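Local coordinates for protein proabylysin (Pyrococcus abyssi, PDB 4JIU) that is the zymogen of abylysin, a soluble zinc-dependent metallopeptidase of the minigluzincin type that presumably cleaves peptide bonds once activated, at residues L5-A9 against M54-I59; H60-K66 against F76-K82. The protein carries 1 engineered substitution. One frame throughout, in Å; residues are numbered along the deposited sequence.

In the fold
From the N terminus, helix 2-13 leads into the small three-stranded sheet, after which the chain enters helix 51-67. Contact 1 (L5-A9 with M54-I59) brings the first half of this long helix back against helix 2-13 and so closes a loop containing all three strands. Contact 2 (H60-K66 with F76-K82) begins at the very next residue and closes a much shorter loop, folding helix 74-80 onto the second half of helix 51-67, where zinc is bound. The two loops follow in series, neither nested nor crossed. They adjoin through L62, which touches L6 and A9, and through packing of I59 on V80, tying helix 2-13 to the metal site by way of helix 51-67.

Contact 1. Residues L5-A9 against M54-I59; sequences LLEHA and MFYILI
Both segments are regular alpha helix, L5-A9 from within helix 2-13 and M54-I59 from within helix 51-67. Their local axes approach to 9.6 Å and cross at -53°, running more nearly parallel than antiparallel. CA atoms pair L5 with F55 (6.4 Å), L6 with L58 (6.5 Å) and A9 with I59 (6.0 Å), so L5 and A9, one turn apart, line the interface. L5 (m, t) points its CA-CB bond toward the other helix: its CB lies 3.5 Å from CD1 of L58 (m, t), and its CD1 3.9 Å from CB of M54. The L58 methyl CD1 also sits 3.8 Å from the backbone N of L6. F55 leaves its helix sideways, but chi1 t swings the ring across the gap, with its edge toward the backbone; CE1 lies 3.4 Å from O of L5 and 3.8 Å from CB of A9. That carbonyl is already bonded within its own helix, from A9 N at 2.9 Å. Here the N-terminal helix packs on the helix that, one residue beyond I59, starts the HExxH zinc-binding sequence of gluzincins; the I59 side chain is about 10 Å from the metal. I59 (m, m) reaches back to place CD1 3.6 Å from CB of A9, whose small side chain allows the close approach. H8 adds a marginal touch, CB to CE1 of F55 at 4.1 Å. No hydrogen bond joins the segments, and 351 Å² is buried between them. I12 and L13 extend the apolar seam along helix 2-13, meeting F55 and I59 respectively, while V83 touches both of these residues.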
ATOM      1  N   LEU A   5       5.365  -6.367  -8.219  1.00 17.65           N
ATOM      2  CA  LEU A   5       4.038  -5.894  -7.807  1.00 16.01           C
ATOM      3  C   LEU A   5       3.886  -4.400  -7.902  1.00 14.68           C
ATOM      4  O   LEU A   5       2.887  -3.866  -8.337  1.00 15.39           O
ATOM      5  CB  LEU A   5       3.722  -6.341  -6.366  1.00 16.35           C
ATOM      6  CG  LEU A   5       3.537  -7.828  -6.120  1.00 21.56           C
ATOM      7  CD1 LEU A   5       3.245  -8.162  -4.657  1.00 23.23           C
ATOM      8  CD2 LEU A   5       2.419  -8.350  -6.978  1.00 21.59           C
ATOM      9  N   LEU A   6       4.951  -3.715  -7.463  1.00 14.93           N
ATOM     10  CA  LEU A   6       4.927  -2.269  -7.536  1.00 14.91           C
ATOM     11  C   LEU A   6       4.775  -1.726  -8.961  1.00 15.10           C
ATOM     12  O   LEU A   6       4.001  -0.791  -9.179  1.00 14.80           O
ATOM     13  CB  LEU A   6       6.232  -1.739  -6.916  1.00 16.98           C
ATOM     14  CG  LEU A   6       6.419  -0.236  -6.942  1.00 20.05           C
ATOM     15  CD1 LEU A   6       5.457   0.374  -5.937  1.00 24.80           C
ATOM     16  CD2 LEU A   6       7.875   0.097  -6.670  1.00 28.28           C
ATOM     17  N   GLU A   7       5.445  -2.367  -9.915  1.00 16.51           N
ATOM     18  CA  GLU A   7       5.290  -1.908 -11.307  1.00 16.31           C
ATOM     19  C   GLU A   7       3.859  -2.094 -11.780  1.00 15.21           C
ATOM     20  O   GLU A   7       3.296  -1.234 -12.468  1.00 16.10           O
ATOM     21  CB  GLU A   7       6.292  -2.643 -12.151  1.00 20.78           C
ATOM     22  CG  GLU A   7       6.808  -2.186 -13.476  1.00 41.20           C
ATOM     23  CD  GLU A   7       7.936  -3.056 -13.997  1.00 49.96           C
ATOM     24  OE1 GLU A   7       7.665  -4.167 -14.510  1.00 61.75           O
ATOM     25  OE2 GLU A   7       9.133  -2.669 -13.929  1.00 69.20           O
ATOM     26  N   HIS A   8       3.263  -3.232 -11.449  1.00 15.40           N
ATOM     27  CA  HIS A   8       1.855  -3.470 -11.819  1.00 15.60           C
ATOM     28  C   HIS A   8       0.956  -2.440 -11.149  1.00 14.62           C
ATOM     29  O   HIS A   8       0.008  -1.971 -11.776  1.00 16.58           O
ATOM     30  CB  HIS A   8       1.424  -4.892 -11.429  1.00 20.30           C
ATOM     31  CG  HIS A   8       1.999  -5.989 -12.238  1.00 23.93           C
ATOM     32  ND1 HIS A   8       1.900  -6.044 -13.601  1.00 27.68           N
ATOM     33  CD2 HIS A   8       2.672  -7.102 -11.860  1.00 26.99           C
ATOM     34  CE1 HIS A   8       2.498  -7.141 -14.048  1.00 27.86           C
ATOM     35  NE2 HIS A   8       2.975  -7.803 -13.008  1.00 32.20           N
ATOM     36  N   ALA A   9       1.194  -2.109  -9.901  1.00 13.95           N
ATOM     37  CA  ALA A   9       0.388  -1.116  -9.201  1.00 13.62           C
ATOM     38  C   ALA A   9       0.495   0.251  -9.827  1.00 14.13           C
ATOM     39  O   ALA A   9      -0.519   0.943 -10.009  1.00 14.88           O
ATOM     40  CB  ALA A   9       0.819  -1.108  -7.724  1.00 14.87           C
ATOM     41  N   MET A  54      -0.290  -8.289  -0.055  1.00 10.68           N
ATOM     42  CA  MET A  54       0.878  -7.435  -0.387  1.00 11.12           C
ATOM     43  C   MET A  54       0.496  -6.367  -1.405  1.00 10.15           C
ATOM     44  O   MET A  54       0.899  -5.214  -1.299  1.00 10.95           O
ATOM     45  CB  MET A  54       2.003  -8.304  -0.964  1.00 12.16           C
ATOM     46  CG  MET A  54       2.661  -9.218   0.013  0.56 15.57           C
ATOM     47  SD  MET A  54       4.122 -10.068  -0.657  0.56 18.80           S
ATOM     48  CE  MET A  54       3.354 -11.619  -1.094  0.56 31.43           C
ATOM     49  N   PHE A  55      -0.243  -6.796  -2.430  1.00  9.84           N
ATOM     50  CA  PHE A  55      -0.662  -5.856  -3.461  1.00  9.60           C
ATOM     51  C   PHE A  55      -1.540  -4.758  -2.847  1.00  9.30           C
ATOM     52  O   PHE A  55      -1.414  -3.597  -3.221  1.00 10.03           O
ATOM     53  CB  PHE A  55      -1.405  -6.583  -4.587  1.00 10.31           C
ATOM     54  CG  PHE A  55      -1.475  -5.797  -5.872  1.00 10.49           C
ATOM     55  CD1 PHE A  55      -0.308  -5.378  -6.521  1.00 12.85           C
ATOM     56  CD2 PHE A  55      -2.716  -5.491  -6.436  1.00 12.58           C
ATOM     57  CE1 PHE A  55      -0.375  -4.711  -7.703  1.00 14.70           C
ATOM     58  CE2 PHE A  55      -2.754  -4.822  -7.672  1.00 12.21           C
ATOM     59  CZ  PHE A  55      -1.590  -4.436  -8.277  1.00 13.55           C
ATOM     60  N   TYR A  56      -2.445  -5.127  -1.937  1.00  9.30           N
ATOM     61  CA  TYR A  56      -3.251  -4.108  -1.264  1.00  9.05           C
ATOM     62  C   TYR A  56      -2.384  -3.061  -0.614  1.00  8.84           C
ATOM     63  O   TYR A  56      -2.623  -1.879  -0.675  1.00  9.39           O
ATOM     64  CB  TYR A  56      -4.268  -4.752  -0.273  1.00  9.75           C
ATOM     65  CG  TYR A  56      -4.988  -3.635   0.428  1.00  9.89           C
ATOM     66  CD1 TYR A  56      -5.995  -2.939  -0.256  1.00 11.20           C
ATOM     67  CD2 TYR A  56      -4.666  -3.152   1.667  1.00 10.83           C
ATOM     68  CE1 TYR A  56      -6.643  -1.908   0.318  1.00 11.44           C
ATOM     69  CE2 TYR A  56      -5.264  -2.071   2.227  1.00 11.38           C
ATOM     70  CZ  TYR A  56      -6.274  -1.425   1.548  1.00 10.70           C
ATOM     71  OH  TYR A  56      -6.930  -0.349   2.078  1.00 13.37           O
ATOM     72  N   ILE A  57      -1.390  -3.521   0.179  1.00  9.24           N
ATOM     73  CA  ILE A  57      -0.530  -2.575   0.864  1.00  9.30           C
ATOM     74  C   ILE A  57       0.139  -1.617  -0.121  1.00  9.14           C
ATOM     75  O   ILE A  57       0.189  -0.417   0.125  1.00  9.77           O
ATOM     76  CB  ILE A  57       0.492  -3.315   1.760  1.00  9.91           C
ATOM     77  CG1 ILE A  57      -0.241  -4.052   2.892  1.00 11.99           C
ATOM     78  CG2 ILE A  57       1.541  -2.349   2.267  1.00 11.88           C
ATOM     79  CD1 ILE A  57       0.590  -5.023   3.624  1.00 14.64           C
ATOM     80  N   LEU A  58       0.695  -2.154  -1.199  1.00  9.35           N
ATOM     81  CA  LEU A  58       1.331  -1.312  -2.193  1.00  9.23           C
ATOM     82  C   LEU A  58       0.360  -0.329  -2.796  1.00  8.96           C
ATOM     83  O   LEU A  58       0.693   0.849  -2.998  1.00 10.07           O
ATOM     84  CB  LEU A  58       2.004  -2.174  -3.256  1.00 10.93           C
ATOM     85  CG  LEU A  58       3.232  -2.943  -2.769  1.00 11.85           C
ATOM     86  CD1 LEU A  58       3.749  -3.840  -3.887  1.00 16.53           C
ATOM     87  CD2 LEU A  58       4.350  -2.064  -2.289  1.00 13.65           C
ATOM     88  N   ILE A  59      -0.843  -0.779  -3.173  1.00  9.13           N
ATOM     89  CA  ILE A  59      -1.857   0.089  -3.741  1.00  8.89           C
ATOM     90  C   ILE A  59      -2.266   1.151  -2.730  1.00  8.51           C
ATOM     91  O   ILE A  59      -2.407   2.331  -3.138  1.00  9.51           O
ATOM     92  CB  ILE A  59      -3.042  -0.729  -4.252  1.00  9.36           C
ATOM     93  CG1 ILE A  59      -2.729  -1.506  -5.539  1.00 10.34           C
ATOM     94  CG2 ILE A  59      -4.290   0.140  -4.414  1.00 10.08           C
ATOM     95  CD1 ILE A  59      -2.592  -0.644  -6.773  1.00 11.26           C
TER

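Contact 2. Residues H60-K66 against F76-K82. With ZN (zinc ion), chain B.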
ATOM      1  N   HIS A  60      -2.479   0.778  -1.487  1.00  9.10           N
ATOM      2  CA  HIS A  60      -2.857   1.723  -0.448  1.00  8.81           C
ATOM      3  C   HIS A  60      -1.809   2.796  -0.316  1.00  8.43           C
ATOM      4  O   HIS A  60      -2.106   4.007  -0.250  1.00  9.21           O
ATOM      5  CB  HIS A  60      -3.102   0.941   0.845  1.00  9.40           C
ATOM      6  CG  HIS A  60      -3.525   1.819   1.989  1.00  9.02           C
ATOM      7  ND1 HIS A  60      -4.798   1.774   2.507  1.00 10.23           N
ATOM      8  CD2 HIS A  60      -2.915   2.739   2.770  1.00  9.43           C
ATOM      9  CE1 HIS A  60      -4.931   2.627   3.515  1.00 10.76           C
ATOM     10  NE2 HIS A  60      -3.769   3.264   3.675  1.00 10.77           N
ATOM     11  N   GLU A  61      -0.550   2.370  -0.208  1.00  8.71           N
ATOM     12  CA  GLU A  61       0.512   3.360  -0.020  1.00  8.84           C
ATOM     13  C   GLU A  61       0.744   4.237  -1.265  1.00  8.78           C
ATOM     14  O   GLU A  61       0.907   5.433  -1.163  1.00  9.27           O
ATOM     15  CB  GLU A  61       1.779   2.697   0.466  1.00  9.29           C
ATOM     16  CG  GLU A  61       1.627   1.991   1.802  1.00  9.98           C
ATOM     17  CD  GLU A  61       1.144   2.874   2.925  1.00 11.63           C
ATOM     18  OE1 GLU A  61       1.253   4.102   2.939  1.00 14.37           O
ATOM     19  OE2 GLU A  61       0.598   2.262   3.892  1.00 13.49           O
ATOM     20  N   LEU A  62       0.672   3.632  -2.454  1.00  8.74           N
ATOM     21  CA  LEU A  62       0.773   4.379  -3.681  0.59  9.55           C
ATOM     22  C   LEU A  62      -0.394   5.369  -3.792  1.00  9.52           C
ATOM     23  O   LEU A  62      -0.192   6.480  -4.300  1.00 10.77           O
ATOM     24  CB  LEU A  62       0.775   3.516  -4.947  0.59  9.83           C
ATOM     25  CG  LEU A  62       2.070   2.776  -5.218  0.59 10.37           C
ATOM     26  CD1 LEU A  62       1.869   1.757  -6.314  0.59 16.30           C
ATOM     27  CD2 LEU A  62       3.205   3.724  -5.592  0.59 11.90           C
ATOM     28  N   ALA A  63      -1.586   5.002  -3.338  1.00  9.55           N
ATOM     29  CA  ALA A  63      -2.720   5.887  -3.356  1.00  9.42           C
ATOM     30  C   ALA A  63      -2.494   7.112  -2.498  1.00  9.34           C
ATOM     31  O   ALA A  63      -2.897   8.225  -2.860  1.00 10.27           O
ATOM     32  CB  ALA A  63      -3.999   5.146  -2.948  1.00 10.21           C
ATOM     33  N   HIS A  64      -1.812   6.960  -1.369  1.00  8.81           N
ATOM     34  CA  HIS A  64      -1.448   8.128  -0.545  1.00  8.88           C
ATOM     35  C   HIS A  64      -0.603   9.076  -1.367  1.00  9.56           C
ATOM     36  O   HIS A  64      -0.810  10.282  -1.414  1.00 10.79           O
ATOM     37  CB  HIS A  64      -0.697   7.713   0.713  1.00  9.73           C
ATOM     38  CG  HIS A  64      -1.574   7.293   1.833  1.00  9.32           C
ATOM     39  ND1 HIS A  64      -2.492   8.166   2.403  1.00  9.93           N
ATOM     40  CD2 HIS A  64      -1.656   6.136   2.528  1.00  9.38           C
ATOM     41  CE1 HIS A  64      -3.110   7.501   3.380  1.00  9.82           C
ATOM     42  NE2 HIS A  64      -2.641   6.253   3.493  1.00  9.85           N
ATOM     43  N   LEU A  65       0.417   8.541  -2.012  1.00  9.71           N
ATOM     44  CA  LEU A  65       1.356   9.328  -2.782  1.00 10.58           C
ATOM     45  C   LEU A  65       0.642   9.999  -3.950  1.00 11.05           C
ATOM     46  O   LEU A  65       0.852  11.207  -4.201  1.00 13.79           O
ATOM     47  CB  LEU A  65       2.501   8.464  -3.295  1.00 11.05           C
ATOM     48  CG  LEU A  65       3.485   7.994  -2.245  1.00 11.86           C
ATOM     49  CD1 LEU A  65       4.491   7.016  -2.901  1.00 14.49           C
ATOM     50  CD2 LEU A  65       4.206   9.108  -1.556  1.00 12.99           C
ATOM     51  N   LYS A  66      -0.161   9.268  -4.692  1.00 11.30           N
ATOM     52  CA  LYS A  66      -0.823   9.825  -5.867  1.00 11.54           C
ATOM     53  C   LYS A  66      -1.862  10.869  -5.515  1.00 11.51           C
ATOM     54  O   LYS A  66      -1.968  11.886  -6.167  1.00 13.20           O
ATOM     55  CB  LYS A  66      -1.437   8.708  -6.653  1.00 12.47           C
ATOM     56  CG  LYS A  66      -1.960   9.223  -8.012  0.65 11.19           C
ATOM     57  CD  LYS A  66      -2.484   7.998  -8.777  0.65 15.81           C
ATOM     58  CE  LYS A  66      -2.734   8.338 -10.229  0.65 17.84           C
ATOM     59  NZ  LYS A  66      -3.946   9.218 -10.283  0.65 20.59           N
ATOM     60  N   PHE A  76      -8.565   9.468  -2.360  1.00 12.37           N
ATOM     61  CA  PHE A  76      -7.705   8.341  -1.988  1.00 11.47           C
ATOM     62  C   PHE A  76      -8.352   7.025  -2.331  1.00 11.07           C
ATOM     63  O   PHE A  76      -7.791   6.133  -2.962  1.00 11.66           O
ATOM     64  CB  PHE A  76      -7.389   8.479  -0.470  1.00 11.21           C
ATOM     65  CG  PHE A  76      -6.702   7.250   0.071  1.00 10.58           C
ATOM     66  CD1 PHE A  76      -5.302   7.140  -0.012  1.00 10.50           C
ATOM     67  CD2 PHE A  76      -7.421   6.222   0.649  1.00 10.86           C
ATOM     68  CE1 PHE A  76      -4.673   6.008   0.431  1.00 11.13           C
ATOM     69  CE2 PHE A  76      -6.787   5.072   1.057  1.00 10.82           C
ATOM     70  CZ  PHE A  76      -5.439   4.976   0.954  1.00 10.55           C
ATOM     71  N   TRP A  77      -9.599   6.835  -1.859  1.00 11.35           N
ATOM     72  CA  TRP A  77     -10.279   5.576  -2.048  1.00 12.15           C
ATOM     73  C   TRP A  77     -10.573   5.319  -3.519  1.00 12.14           C
ATOM     74  O   TRP A  77     -10.580   4.195  -3.958  1.00 12.23           O
ATOM     75  CB  TRP A  77     -11.551   5.436  -1.207  1.00 12.79           C
ATOM     76  CG  TRP A  77     -11.243   5.280   0.230  1.00 12.38           C
ATOM     77  CD1 TRP A  77     -11.562   6.138   1.235  1.00 12.64           C
ATOM     78  CD2 TRP A  77     -10.512   4.217   0.875  1.00 12.41           C
ATOM     79  NE1 TRP A  77     -11.117   5.722   2.459  1.00 13.34           N
ATOM     80  CE2 TRP A  77     -10.448   4.515   2.261  1.00 13.05           C
ATOM     81  CE3 TRP A  77      -9.891   3.052   0.439  1.00 12.92           C
ATOM     82  CZ2 TRP A  77      -9.809   3.696   3.215  1.00 13.52           C
ATOM     83  CZ3 TRP A  77      -9.261   2.227   1.373  1.00 13.80           C
ATOM     84  CH2 TRP A  77      -9.225   2.558   2.731  1.00 14.82           C
ATOM     85  N   ARG A  78     -10.788   6.406  -4.312  1.00 13.75           N
ATOM     86  CA  ARG A  78     -10.964   6.210  -5.746  1.00 14.16           C
ATOM     87  C   ARG A  78      -9.750   5.531  -6.397  1.00 13.04           C
ATOM     88  O   ARG A  78      -9.915   4.683  -7.270  1.00 14.03           O
ATOM     89  CB  ARG A  78     -11.196   7.550  -6.426  1.00 18.70           C
ATOM     90  CG  ARG A  78     -11.232   7.694  -7.903  1.00 25.01           C
ATOM     91  CD  ARG A  78     -11.888   8.982  -8.386  1.00 35.74           C
ATOM     92  NE  ARG A  78     -10.978  10.117  -8.546  1.00 45.45           N
ATOM     93  CZ  ARG A  78     -10.954  11.286  -7.925  1.00 43.76           C
ATOM     94  NH1 ARG A  78     -11.830  11.612  -6.967  1.00 45.70           N
ATOM     95  NH2 ARG A  78     -10.032  12.209  -8.218  1.00 55.74           N
ATOM     96  N   GLU A  79      -8.550   5.883  -5.934  1.00 12.06           N
ATOM     97  CA  GLU A  79      -7.369   5.221  -6.493  1.00 12.14           C
ATOM     98  C   GLU A  79      -7.369   3.747  -6.092  1.00 10.94           C
ATOM     99  O   GLU A  79      -7.114   2.859  -6.894  1.00 11.26           O
ATOM    100  CB  GLU A  79      -6.096   5.895  -6.004  1.00 12.71           C
ATOM    101  CG  GLU A  79      -5.954   7.333  -6.449  1.00 14.71           C
ATOM    102  CD  GLU A  79      -5.890   7.477  -7.951  1.00 17.59           C
ATOM    103  OE1 GLU A  79      -5.554   6.522  -8.690  1.00 17.72           O
ATOM    104  OE2 GLU A  79      -6.079   8.635  -8.410  1.00 27.11           O
ATOM    105  N   VAL A  80      -7.584   3.455  -4.807  1.00 10.36           N
ATOM    106  CA  VAL A  80      -7.616   2.061  -4.316  1.00 10.14           C
ATOM    107  C   VAL A  80      -8.615   1.221  -5.085  1.00 10.25           C
ATOM    108  O   VAL A  80      -8.339   0.058  -5.430  1.00 10.60           O
ATOM    109  CB  VAL A  80      -7.896   2.056  -2.795  1.00  9.99           C
ATOM    110  CG1 VAL A  80      -8.132   0.653  -2.306  1.00 12.53           C
ATOM    111  CG2 VAL A  80      -6.796   2.744  -2.012  1.00 11.21           C
ATOM    112  N   GLU A  81      -9.745   1.843  -5.407  1.00 10.01           N
ATOM    113  CA  GLU A  81     -10.834   1.150  -6.089  1.00 10.99           C
ATOM    114  C   GLU A  81     -10.579   0.878  -7.557  1.00 11.52           C
ATOM    115  O   GLU A  81     -11.346   0.178  -8.194  1.00 12.42           O
ATOM    116  CB  GLU A  81     -12.147   1.918  -5.847  1.00 13.87           C
ATOM    117  CG  GLU A  81     -12.607   1.766  -4.389  1.00 14.13           C
ATOM    118  CD  GLU A  81     -13.708   2.687  -3.978  1.00 18.58           C
ATOM    119  OE1 GLU A  81     -13.905   2.849  -2.750  1.00 18.71           O
ATOM    120  OE2 GLU A  81     -14.379   3.262  -4.855  1.00 26.80           O
ATOM    121  N   LYS A  82      -9.458   1.356  -8.094  1.00 11.17           N
ATOM    122  CA  LYS A  82      -9.013   0.876  -9.414  1.00 11.44           C
ATOM    123  C   LYS A  82      -8.605  -0.587  -9.378  1.00 10.19           C
ATOM    124  O   LYS A  82      -8.553  -1.219 -10.450  1.00 11.61           O
ATOM    125  CB  LYS A  82      -7.859   1.763  -9.959  1.00 12.31           C
ATOM    126  CG  LYS A  82      -8.341   3.184 -10.181  1.00 12.99           C
ATOM    127  CD  LYS A  82      -7.171   4.068 -10.586  1.00 13.72           C
ATOM    128  CE  LYS A  82      -7.593   5.462 -10.941  1.00 16.78           C
ATOM    129  NZ  LYS A  82      -6.412   6.294 -11.270  1.00 18.92           N
TER
HETATM  130 ZN    ZN B 201      -3.443   4.909   4.732  0.96 10.19          ZN
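A single phenylalanine, F76, packs against two zinc ligands at once. Its edge meets the face of the H60 ring in a T-shaped pair (centroids 4.8 Å apart, planes at 71°), while its CE1 lies over the face of H64, 3.6 Å from CG, with the planes inclined at 38°. NE2 of H60 and NE2 of H64 each bind ZN at 2.0 Å; H72 and the backbone O of the C-terminal V105 complete the site. The second-shell bonds of the histidines lie elsewhere: H60 ND1 pairs with Y56 OH, and H64 ND1 with T69 O. The helical parts cross at 135° with axes 8.7 Å apart, and A63 permits this closeness, its CB 3.6 Å from F76 CE1 and 3.8 Å from V80 CG2. Away from the metal, E79 bridges two lysines, OE2 to K66 NZ at 2.9 Å and OE1 to K82 NZ at 2.7 Å, which offsets the 4.0 Å approach of NZ of K66 to NZ of K82. H60 and H64 are the histidines of the HExxH motif. Ligation by V105 leaves the metal blocked by the protein's own C terminus, consistent with a latent zymogen.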